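Local atomic coordinates of beta sliding clamp (Bartonella birtlesii LL-WM9, PDB entry 6PTR), a protein that probably forms a ring-shaped head-to-tail homodimer around DNA, tethering DNA polymerases and other proteins to it and making synthesis processive. Residues F278-R292 against L307-L321. Numbering follows the deposited sequence. Where two conformers were deposited one is given.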
loop_
_atom_site.group_PDB
_atom_site.type_symbol
_atom_site.label_atom_id
_atom_site.label_comp_id
_atom_site.label_asym_id
_atom_site.label_seq_id
_atom_site.Cartn_x
_atom_site.Cartn_y
_atom_site.Cartn_z
ATOM N N PHE C 278 -13.785 3.682 -24.459
ATOM C CA PHE C 278 -12.819 4.780 -24.566
ATOM C C PHE C 278 -11.848 4.762 -23.395
ATOM O O PHE C 278 -10.627 4.877 -23.576
ATOM C CB PHE C 278 -13.570 6.114 -24.623
ATOM C CG PHE C 278 -12.678 7.323 -24.646
ATOM C CD1 PHE C 278 -12.069 7.722 -25.823
ATOM C CD2 PHE C 278 -12.445 8.056 -23.491
ATOM C CE1 PHE C 278 -11.245 8.836 -25.847
ATOM C CE2 PHE C 278 -11.609 9.166 -23.508
ATOM C CZ PHE C 278 -11.029 9.561 -24.684
ATOM N N SER C 279 -12.377 4.626 -22.178
ATOM C CA SER C 279 -11.526 4.597 -20.993
ATOM C C SER C 279 -10.523 3.450 -21.052
ATOM O O SER C 279 -9.341 3.634 -20.741
ATOM C CB SER C 279 -12.392 4.476 -19.734
ATOM O OG SER C 279 -13.224 5.613 -19.612
ATOM N N SER C 280 -10.977 2.246 -21.412
ATOM C CA SER C 280 -10.070 1.103 -21.444
ATOM C C SER C 280 -8.999 1.280 -22.515
ATOM O O SER C 280 -7.833 0.931 -22.307
ATOM C CB SER C 280 -10.852 -0.187 -21.679
ATOM O OG SER C 280 -11.796 -0.415 -20.646
ATOM N N ALA C 281 -9.377 1.831 -23.669
ATOM C CA ALA C 281 -8.393 2.059 -24.735
ATOM C C ALA C 281 -7.350 3.091 -24.330
ATOM O O ALA C 281 -6.154 2.899 -24.580
ATOM C CB ALA C 281 -9.101 2.499 -26.011
ATOM N N VAL C 282 -7.785 4.199 -23.720
ATOM C CA VAL C 282 -6.848 5.209 -23.249
ATOM C C VAL C 282 -5.942 4.618 -22.187
ATOM O O VAL C 282 -4.730 4.856 -22.183
ATOM C CB VAL C 282 -7.599 6.444 -22.709
ATOM C CG1 VAL C 282 -6.629 7.394 -21.977
ATOM C CG2 VAL C 282 -8.318 7.163 -23.841
ATOM N N ASP C 283 -6.525 3.864 -21.252
ATOM C CA ASP C 283 -5.733 3.192 -20.230
ATOM C C ASP C 283 -4.667 2.310 -20.873
ATOM O O ASP C 283 -3.490 2.358 -20.490
ATOM C CB ASP C 283 -6.666 2.380 -19.313
ATOM C CG ASP C 283 -5.951 1.814 -18.098
ATOM O OD1 ASP C 283 -4.902 2.372 -17.704
ATOM O OD2 ASP C 283 -6.445 0.810 -17.529
ATOM N N ARG C 284 -5.047 1.526 -21.885
ATOM C CA ARG C 284 -4.084 0.629 -22.512
ATOM C C ARG C 284 -2.939 1.401 -23.164
ATOM O O ARG C 284 -1.769 1.127 -22.882
ATOM C CB ARG C 284 -4.787 -0.268 -23.536
ATOM C CG ARG C 284 -5.678 -1.322 -22.877
ATOM C CD ARG C 284 -6.200 -2.326 -23.893
ATOM N NE ARG C 284 -7.042 -1.738 -24.934
ATOM C CZ ARG C 284 -8.369 -1.675 -24.893
ATOM N NH1 ARG C 284 -9.033 -2.146 -23.842
ATOM N NH2 ARG C 284 -9.043 -1.156 -25.919
ATOM N N VAL C 285 -3.247 2.377 -24.032
ATOM C CA VAL C 285 -2.164 2.990 -24.808
ATOM C C VAL C 285 -1.309 3.884 -23.928
ATOM O O VAL C 285 -0.124 4.074 -24.230
ATOM C CB VAL C 285 -2.692 3.745 -26.061
ATOM C CG1 VAL C 285 -3.399 2.771 -27.026
ATOM C CG2 VAL C 285 -3.648 4.878 -25.675
ATOM N N SER C 286 -1.844 4.390 -22.808
ATOM C CA SER C 286 -1.049 5.257 -21.939
ATOM C C SER C 286 -0.082 4.477 -21.056
ATOM O O SER C 286 0.691 5.097 -20.310
ATOM C CB SER C 286 -1.965 6.116 -21.065
ATOM O OG SER C 286 -2.715 5.336 -20.165
ATOM N N THR C 287 -0.113 3.145 -21.122
ATOM C CA THR C 287 0.779 2.347 -20.285
ATOM C C THR C 287 2.237 2.691 -20.559
ATOM O O THR C 287 3.084 2.550 -19.663
ATOM C CB THR C 287 0.548 0.851 -20.528
ATOM O OG1 THR C 287 -0.857 0.539 -20.459
ATOM C CG2 THR C 287 1.276 -0.012 -19.483
ATOM N N ILE C 288 2.553 3.135 -21.785
ATOM C CA ILE C 288 3.956 3.400 -22.126
ATOM C C ILE C 288 4.419 4.787 -21.714
ATOM O O ILE C 288 5.586 5.129 -21.950
ATOM C CB ILE C 288 4.218 3.217 -23.642
ATOM C CG1 ILE C 288 3.391 4.214 -24.437
ATOM C CG2 ILE C 288 3.844 1.813 -24.092
ATOM C CD1 ILE C 288 3.793 4.244 -25.932
ATOM N N SER C 289 3.551 5.607 -21.124
ATOM C CA SER C 289 3.966 6.969 -20.812
ATOM C C SER C 289 4.802 7.004 -19.541
ATOM O O SER C 289 4.814 6.054 -18.751
ATOM C CB SER C 289 2.750 7.887 -20.663
ATOM O OG SER C 289 2.102 8.044 -21.912
ATOM N N ASN C 290 5.524 8.107 -19.358
ATOM C CA ASN C 290 6.366 8.269 -18.169
ATOM C C ASN C 290 6.388 9.753 -17.798
ATOM O O ASN C 290 5.496 10.508 -18.193
ATOM C CB ASN C 290 7.761 7.652 -18.398
ATOM C CG ASN C 290 8.585 8.390 -19.462
ATOM O OD1 ASN C 290 8.220 9.467 -19.917
ATOM N ND2 ASN C 290 9.727 7.805 -19.839
ATOM N N ASP C 291 7.427 10.183 -17.065
ATOM C CA ASP C 291 7.469 11.554 -16.551
ATOM C C ASP C 291 7.555 12.617 -17.643
ATOM O O ASP C 291 7.294 13.794 -17.363
ATOM C CB ASP C 291 8.651 11.729 -15.601
ATOM C CG ASP C 291 8.539 10.864 -14.366
ATOM O OD1 ASP C 291 7.395 10.514 -13.991
ATOM O OD2 ASP C 291 9.593 10.532 -13.781
ATOM N N ARG C 292 7.913 12.252 -18.872
ATOM C CA ARG C 292 8.001 13.261 -19.929
ATOM C C ARG C 292 6.650 13.855 -20.269
ATOM O O ARG C 292 6.577 14.984 -20.763
ATOM C CB ARG C 292 8.608 12.663 -21.198
ATOM C CG ARG C 292 10.063 12.278 -21.067
ATOM C CD ARG C 292 10.547 11.640 -22.351
ATOM N NE ARG C 292 11.948 11.256 -22.312
ATOM C CZ ARG C 292 12.941 11.975 -22.828
ATOM N NH1 ARG C 292 12.704 13.142 -23.419
ATOM N NH2 ARG C 292 14.171 11.515 -22.765
ATOM N N LEU C 307 -6.411 6.307 -31.400
ATOM C CA LEU C 307 -5.632 6.838 -30.295
ATOM C C LEU C 307 -4.182 6.476 -30.548
ATOM O O LEU C 307 -3.899 5.358 -30.970
ATOM C CB LEU C 307 -6.072 6.219 -28.963
ATOM C CG LEU C 307 -7.538 6.365 -28.621
ATOM C CD1 LEU C 307 -7.838 5.617 -27.337
ATOM C CD2 LEU C 307 -7.852 7.836 -28.467
ATOM N N VAL C 308 -3.261 7.407 -30.296
ATOM C CA VAL C 308 -1.835 7.117 -30.448
ATOM C C VAL C 308 -1.065 7.762 -29.308
ATOM O O VAL C 308 -1.251 8.952 -29.018
ATOM C CB VAL C 308 -1.262 7.611 -31.788
ATOM C CG1 VAL C 308 0.213 7.204 -31.853
ATOM C CG2 VAL C 308 -2.011 7.018 -32.951
ATOM N N VAL C 309 -0.154 6.992 -28.704
ATOM C CA VAL C 309 0.768 7.490 -27.680
ATOM C C VAL C 309 2.187 7.193 -28.143
ATOM O O VAL C 309 2.458 6.107 -28.661
ATOM C CB VAL C 309 0.521 6.853 -26.300
ATOM C CG1 VAL C 309 1.531 7.355 -25.248
ATOM C CG2 VAL C 309 -0.916 7.112 -25.838
ATOM N N ASN C 310 3.085 8.175 -27.990
ATOM C CA ASN C 310 4.492 8.008 -28.349
ATOM C C ASN C 310 5.316 8.418 -27.142
ATOM O O ASN C 310 5.045 9.460 -26.539
ATOM C CB ASN C 310 4.915 8.860 -29.562
ATOM C CG ASN C 310 4.272 8.402 -30.875
ATOM O OD1 ASN C 310 4.598 7.338 -31.404
ATOM N ND2 ASN C 310 3.365 9.218 -31.409
ATOM N N ASN C 311 6.297 7.601 -26.778
ATOM C CA ASN C 311 7.203 7.925 -25.672
ATOM C C ASN C 311 8.606 7.556 -26.116
ATOM O O ASN C 311 8.872 6.396 -26.443
ATOM C CB ASN C 311 6.806 7.186 -24.388
ATOM C CG ASN C 311 7.849 7.295 -23.251
ATOM O OD1 ASN C 311 8.898 7.914 -23.369
ATOM N ND2 ASN C 311 7.542 6.640 -22.124
ATOM N N PRO C 312 9.532 8.516 -26.161
ATOM C CA PRO C 312 10.858 8.213 -26.713
ATOM C C PRO C 312 11.644 7.219 -25.895
ATOM O O PRO C 312 12.650 6.700 -26.393
ATOM C CB PRO C 312 11.557 9.579 -26.718
ATOM C CG PRO C 312 10.877 10.337 -25.618
ATOM C CD PRO C 312 9.426 9.911 -25.695
ATOM N N ASP C 313 11.244 6.965 -24.648
ATOM C CA ASP C 313 11.951 6.011 -23.824
ATOM C C ASP C 313 11.373 4.607 -23.911
ATOM O O ASP C 313 11.994 3.683 -23.374
ATOM C CB ASP C 313 11.946 6.469 -22.359
ATOM C CG ASP C 313 12.656 7.793 -22.161
ATOM O OD1 ASP C 313 13.665 8.046 -22.863
ATOM O OD2 ASP C 313 12.209 8.578 -21.298
ATOM N N SER C 314 10.223 4.413 -24.569
ATOM C CA SER C 314 9.607 3.088 -24.579
ATOM C C SER C 314 9.043 2.645 -25.923
ATOM O O SER C 314 9.034 1.436 -26.189
ATOM C CB SER C 314 8.485 3.014 -23.534
ATOM O OG SER C 314 7.448 3.921 -23.830
ATOM N N GLY C 315 8.553 3.540 -26.761
ATOM C CA GLY C 315 7.973 3.103 -28.021
ATOM C C GLY C 315 6.676 3.816 -28.330
ATOM O O GLY C 315 6.541 5.013 -28.057
ATOM N N SER C 316 5.718 3.103 -28.918
ATOM C CA SER C 316 4.457 3.707 -29.323
ATOM C C SER C 316 3.333 2.727 -29.049
ATOM O O SER C 316 3.550 1.520 -28.904
ATOM C CB SER C 316 4.450 4.100 -30.798
ATOM O OG SER C 316 4.672 2.964 -31.629
ATOM N N ALA C 317 2.116 3.258 -29.030
ATOM C CA ALA C 317 0.940 2.458 -28.703
ATOM C C ALA C 317 -0.238 3.071 -29.436
ATOM O O ALA C 317 -0.394 4.291 -29.428
ATOM C CB ALA C 317 0.686 2.446 -27.193
ATOM N N GLU C 318 -1.063 2.238 -30.059
ATOM C CA GLU C 318 -2.232 2.765 -30.739
ATOM C C GLU C 318 -3.424 1.858 -30.472
ATOM O O GLU C 318 -3.273 0.697 -30.095
ATOM C CB GLU C 318 -1.993 2.908 -32.245
ATOM C CG GLU C 318 -1.655 1.648 -32.983
ATOM C CD GLU C 318 -1.429 1.890 -34.478
ATOM O OE1 GLU C 318 -1.312 3.070 -34.888
ATOM O OE2 GLU C 318 -1.372 0.905 -35.240
ATOM N N ASP C 319 -4.616 2.422 -30.657
ATOM C CA ASP C 319 -5.851 1.660 -30.545
ATOM C C ASP C 319 -6.900 2.357 -31.403
ATOM O O ASP C 319 -6.676 3.451 -31.934
ATOM C CB ASP C 319 -6.291 1.543 -29.076
ATOM C CG ASP C 319 -7.031 0.245 -28.774
ATOM O OD1 ASP C 319 -7.729 -0.300 -29.665
ATOM O OD2 ASP C 319 -6.904 -0.231 -27.626
ATOM N N GLN C 320 -8.042 1.707 -31.569
ATOM C CA GLN C 320 -9.089 2.300 -32.394
ATOM C C GLN C 320 -10.449 1.917 -31.824
ATOM O O GLN C 320 -10.624 0.812 -31.301
ATOM C CB GLN C 320 -8.941 1.838 -33.848
ATOM C CG GLN C 320 -9.948 2.403 -34.826
ATOM C CD GLN C 320 -9.576 2.091 -36.261
ATOM O OE1 GLN C 320 -8.402 1.895 -36.581
ATOM N NE2 GLN C 320 -10.573 2.036 -37.131
ATOM N N LEU C 321 -11.406 2.836 -31.932
ATOM C CA LEU C 321 -12.751 2.616 -31.420
ATOM C C LEU C 321 -13.761 3.150 -32.415
ATOM O O LEU C 321 -13.489 4.115 -33.136
ATOM C CB LEU C 321 -12.997 3.333 -30.089
ATOM C CG LEU C 321 -12.015 3.143 -28.958
ATOM C CD1 LEU C 321 -12.091 4.359 -28.075
ATOM C CD2 LEU C 321 -12.409 1.887 -28.202
#
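Val-285 and Ile-288 carry the apolar middle of this contact, in which helix 275-285 and the residues that follow it lie along the hairpin of strands 304-311 and 315-322. The two methyls of Val-285 divide their work: CG2 meets Val-309 CG2 at 3.5 Å, while CG1 lies over the backbone of Glu-318. Ile-288 and Val-309 run alongside each other, pointing opposite ways, CG1 beside CG1; Ile-288 CG1 stands between its backbone N and carbonyl carbon (chi1 62°), which brings CD1 close against Ser-316 CA, 3.5 Å away. Toward the start of the helix, Ala-281 CB sits against Leu-307 CD1 (3.6 Å), and Leu-321 lies across Phe-278, its CD1 against the ring's CD1 and the backbone CA.

Polar groups flank this packing and close it at the hairpin turn. Arg-284 grips Asp-319 side-on, NE (3.1 Å) and NH2 (2.9 Å) both reaching OD2, which lies in the guanidinium plane although the carboxylate is turned 56° from it; Thr-114 of the second subunit also bonds this oxygen. Near the turn, Ile-288 O takes Ser-314 OG on an in-plane lone pair. Asp-313 OD2 accepts Asn-290 ND2 on its anti lone pair and Arg-292 NE (2.9 Å) from above the carboxylate plane, while Pro-312 CG lies over one guanidinium face, toward its rim.

The shared Asp-319 oxygen thus links helix, hairpin and neighbouring subunit, and its several donors would probably stabilise the negative charge.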